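PDB 3C3P: methyltransferase from Geobacter sulfurreducens PCA, which is probably an S-adenosyl-L-methionine-dependent O-methyltransferase, transferring a methyl group to a hydroxyl of a substrate not yet identified. Local coordinates for residues 29-34 with 65-70; 45-50 with 197-202. All coordinates share one frame; numbering follows the deposited sequence.

How the contacts relate
Going from the N terminus, helix 23-34 supplies the first segment (29-34) and helix 42-55, the next helix along, supplies 45-50. After strand 59-63 the chain reaches 65-70, closing contact 1 over a loop of 30 residues; the partner of 45-50 comes only at 197-202, with 146 residues and most of the sheet between the two segments. The segments alternate, so the two loops cross. Contact 1 ties an N-terminal helix to the turn leading into helix 69-75, while contact 2 ties helix 42-55 to the C-terminal hairpin. Their centres lie 16 Å apart and their nearest atoms about 5 Å, so the two do not touch.

Contact 1: residues 29-34 with 65-70; sequences EQIARE and DGLGCA
A32, I31 and L67 meet with no flat group between them; nearby, in the loop, the carboxylate of D65 is held at its edge, where OD1 offers its syn lone pair to the backbone N of A70 (2.9 Å, 158° at the hydrogen) and OD2 is taken by S71 OG. What crosses the contact is purely apolar. L67 drives its branched end into the side of helix 23-34: CD1 sits against A32 CB at 3.6 Å, while CD2 faces I31 CG2 at 4.1 Å. The two longer side chains pass at a slant. With L67 CG beside its own backbone N (chi1 -60°), CD1 continues the extended chain (chi2 -180°) to A32, and CD2 branches off toward I31. M28 and I37 also pack on L67, whose backbone N and O are held by N93 and H96. G68 occupies the N-cap position of helix 69-75, and D65 N bonds to D88 at the end of the next strand. This tight, glycine-containing turn from strand 59-63 into helix 69-75 is consistent with the glycine-rich motif that follows the first strand and binds S-adenosylmethionine in Rossmann-like methyltransferases, here covered on one side by an N-terminal helix.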
# COMPACT_ATOMS: atom_id res chain seq x y z
N GLU A 29 19.26 -4.69 -13.05
CA GLU A 29 18.79 -6.08 -13.03
C GLU A 29 19.85 -7.03 -13.54
O GLU A 29 20.17 -8.04 -12.92
CB GLU A 29 17.58 -6.24 -13.95
CG GLU A 29 16.33 -5.52 -13.44
CD GLU A 29 15.19 -5.48 -14.46
OE1 GLU A 29 15.35 -5.99 -15.59
OE2 GLU A 29 14.13 -4.90 -14.12
N GLN A 30 20.38 -6.69 -14.70
CA GLN A 30 21.44 -7.48 -15.35
C GLN A 30 22.71 -7.55 -14.53
O GLN A 30 23.40 -8.57 -14.50
CB GLN A 30 21.79 -6.91 -16.73
CG GLN A 30 20.91 -7.39 -17.86
CD GLN A 30 21.17 -8.85 -18.20
OE1 GLN A 30 22.03 -9.49 -17.59
NE2 GLN A 30 20.45 -9.36 -19.18
N ILE A 31 23.00 -6.46 -13.83
CA ILE A 31 24.22 -6.39 -13.01
C ILE A 31 23.99 -7.29 -11.80
O ILE A 31 24.90 -7.90 -11.26
CB ILE A 31 24.55 -4.99 -12.53
CG1 ILE A 31 25.16 -4.18 -13.67
CG2 ILE A 31 25.55 -5.08 -11.41
CD1 ILE A 31 25.44 -2.74 -13.33
N ALA A 32 22.72 -7.36 -11.41
CA ALA A 32 22.29 -8.16 -10.27
C ALA A 32 22.40 -9.63 -10.64
O ALA A 32 22.83 -10.48 -9.85
CB ALA A 32 20.84 -7.82 -9.87
N ARG A 33 22.00 -9.90 -11.87
CA ARG A 33 22.00 -11.26 -12.42
C ARG A 33 23.41 -11.76 -12.69
O ARG A 33 23.64 -12.96 -12.74
CB ARG A 33 21.17 -11.32 -13.72
N GLU A 34 24.36 -10.84 -12.84
CA GLU A 34 25.74 -11.23 -13.14
C GLU A 34 26.55 -11.36 -11.86
O GLU A 34 27.52 -12.11 -11.79
CB GLU A 34 26.42 -10.24 -14.09
CG GLU A 34 27.00 -9.01 -13.43
CD GLU A 34 27.60 -8.04 -14.43
OE1 GLU A 34 27.12 -8.03 -15.59
OE2 GLU A 34 28.53 -7.29 -14.06
N ASP A 65 21.19 -3.36 1.35
CA ASP A 65 20.52 -3.06 0.10
C ASP A 65 21.38 -3.39 -1.12
O ASP A 65 22.28 -2.64 -1.53
CB ASP A 65 20.09 -1.58 0.10
CG ASP A 65 19.16 -1.23 -1.03
OD1 ASP A 65 18.56 -2.14 -1.63
OD2 ASP A 65 18.97 -0.02 -1.30
N GLY A 66 21.08 -4.57 -1.67
CA GLY A 66 21.73 -5.08 -2.86
C GLY A 66 21.59 -4.09 -4.00
O GLY A 66 20.48 -3.76 -4.47
N LEU A 67 22.77 -3.62 -4.42
CA LEU A 67 22.94 -2.66 -5.51
C LEU A 67 22.23 -1.34 -5.28
O LEU A 67 22.14 -0.52 -6.20
CB LEU A 67 22.47 -3.26 -6.85
CG LEU A 67 23.15 -4.53 -7.35
CD1 LEU A 67 22.52 -4.90 -8.67
CD2 LEU A 67 24.66 -4.38 -7.49
N GLY A 68 21.79 -1.11 -4.06
CA GLY A 68 21.07 0.12 -3.73
C GLY A 68 19.70 0.15 -4.42
O GLY A 68 19.10 1.20 -4.64
N CYS A 69 19.20 -1.03 -4.73
CA CYS A 69 17.91 -1.11 -5.43
C CYS A 69 16.73 -0.49 -4.67
O CYS A 69 15.94 0.28 -5.23
CB CYS A 69 17.58 -2.55 -5.80
SG CYS A 69 16.05 -2.70 -6.73
N ALA A 70 16.60 -0.82 -3.39
CA ALA A 70 15.51 -0.30 -2.56
C ALA A 70 15.64 1.21 -2.39
O ALA A 70 14.68 1.97 -2.51
CB ALA A 70 15.49 -1.00 -1.17

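Contact 2: residues 45-50 with 197-202; sequences GRLLYL and VPVGNG
V199, one of the two valines that meet L47, also opens the tight turn of this loop: its carbonyl O accepts the backbone N of G202 at 2.9 Å, closing a type II' beta turn with G200 and N201 at its corners. Just before it, P198 is the centre of an inverse gamma turn, whose V199 N to V197 O bond is weak. The two bends follow one another, and V197 and V199 both point their side chains at helix 42-55. There a single methyl receives them. L47 CD2 lies 3.6 Å from V197 CG2, the two side chains meeting tip to tip, and 3.7 Å from V199 CG1, where they slant past each other. L47 holds CG anti to its backbone N (chi1 180°), which helps to put CD2 within reach of both valines. On V199 the touching methyl, CG1, sits between backbone N and carbonyl carbon (chi1 62°). Both valines were modelled in two conformers, so the exact distances hold for one of them. All three residues are buried. Around them, Q43 and T44 also pack on V199, and the N201 amide bonds to N160 and R163 beyond strand 154-159, joining the turn to that part of the chain. Elsewhere on the same helix segment, R46 NH2 bonds to T194 O of the second subunit and the Y49 ring meets F193 of that subunit; from the loop, P198 packs on P198 of the second subunit. The loop links strands 192-197 and 203-208, the antiparallel pair that ends the 3-2-1-4-5-7-6 sheet of class I methyltransferases; here the turn end of that C-terminal hairpin packs on a helix that also takes part in the dimer interface.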
# COMPACT_ATOMS: atom_id res chain seq x y z
N GLY A 45 9.08 -2.71 -6.39
CA GLY A 45 9.70 -1.39 -6.30
C GLY A 45 8.64 -0.32 -6.49
O GLY A 45 8.64 0.70 -5.80
N ARG A 46 7.74 -0.55 -7.44
CA ARG A 46 6.66 0.43 -7.73
C ARG A 46 5.78 0.61 -6.48
O ARG A 46 5.36 1.70 -6.15
CB ARG A 46 5.85 0.04 -8.98
CG ARG A 46 6.65 0.16 -10.27
CD ARG A 46 5.83 -0.18 -11.52
NE ARG A 46 4.67 0.68 -11.72
CZ ARG A 46 4.73 1.86 -12.33
NH1 ARG A 46 5.88 2.32 -12.77
NH2 ARG A 46 3.65 2.60 -12.47
N LEU A 47 5.57 -0.48 -5.75
CA LEU A 47 4.75 -0.41 -4.53
C LEU A 47 5.49 0.40 -3.50
O LEU A 47 4.89 1.20 -2.80
CB LEU A 47 4.43 -1.78 -3.95
CG LEU A 47 3.58 -1.74 -2.67
CD1 LEU A 47 2.22 -1.11 -2.92
CD2 LEU A 47 3.48 -3.15 -2.08
N LEU A 48 6.81 0.21 -3.43
CA LEU A 48 7.64 0.95 -2.47
C LEU A 48 7.53 2.44 -2.75
O LEU A 48 7.36 3.26 -1.86
CB LEU A 48 9.11 0.57 -2.56
CG LEU A 48 9.51 -0.86 -2.15
CD1 LEU A 48 11.05 -1.04 -2.15
CD2 LEU A 48 8.98 -1.22 -0.80
N TYR A 49 7.68 2.77 -4.01
CA TYR A 49 7.56 4.17 -4.46
C TYR A 49 6.22 4.78 -4.06
O TYR A 49 6.16 5.86 -3.49
CB TYR A 49 7.73 4.29 -5.98
CG TYR A 49 7.56 5.73 -6.50
CD1 TYR A 49 8.64 6.61 -6.56
CD2 TYR A 49 6.31 6.19 -6.89
CE1 TYR A 49 8.47 7.92 -7.04
CE2 TYR A 49 6.13 7.50 -7.35
CZ TYR A 49 7.22 8.36 -7.41
OH TYR A 49 7.01 9.64 -7.88
N LEU A 50 5.14 4.06 -4.35
CA LEU A 50 3.80 4.56 -4.07
C LEU A 50 3.58 4.75 -2.58
O LEU A 50 3.06 5.78 -2.14
CB LEU A 50 2.70 3.70 -4.73
CG LEU A 50 1.30 4.34 -4.61
CD1 LEU A 50 0.44 4.14 -5.88
CD2 LEU A 50 0.60 3.84 -3.31
N VAL A 197 0.77 -7.93 1.53
CA VAL A 197 0.29 -7.83 0.16
C VAL A 197 1.10 -8.86 -0.66
O VAL A 197 2.33 -8.95 -0.64
CB VAL A 197 0.26 -6.40 -0.42
CG1 VAL A 197 -0.70 -5.51 0.42
CG2 VAL A 197 1.65 -5.80 -0.53
N PRO A 198 0.38 -9.67 -1.39
CA PRO A 198 1.15 -10.68 -2.09
C PRO A 198 1.75 -10.29 -3.45
O PRO A 198 1.49 -10.97 -4.45
CB PRO A 198 0.16 -11.83 -2.22
CG PRO A 198 -1.10 -11.22 -2.25
CD PRO A 198 -1.06 -9.97 -1.42
N VAL A 199 2.49 -9.19 -3.43
CA VAL A 199 3.22 -8.68 -4.61
C VAL A 199 4.63 -9.26 -4.54
O VAL A 199 5.23 -9.33 -3.49
CB VAL A 199 3.28 -7.13 -4.71
CG1 VAL A 199 4.01 -6.52 -3.55
CG2 VAL A 199 3.97 -6.72 -6.01
N GLY A 200 5.14 -9.71 -5.67
CA GLY A 200 6.48 -10.30 -5.70
C GLY A 200 6.61 -11.54 -4.79
O GLY A 200 5.89 -12.50 -4.93
N ASN A 201 7.54 -11.46 -3.87
CA ASN A 201 7.80 -12.52 -2.90
C ASN A 201 7.02 -12.32 -1.59
O ASN A 201 7.25 -13.01 -0.58
CB ASN A 201 9.31 -12.62 -2.64
CG ASN A 201 10.10 -13.05 -3.86
OD1 ASN A 201 9.58 -13.70 -4.77
ND2 ASN A 201 11.39 -12.72 -3.86
N GLY A 202 6.09 -11.36 -1.63
CA GLY A 202 5.24 -11.00 -0.49
C GLY A 202 5.85 -9.83 0.24
O GLY A 202 7.05 -9.79 0.46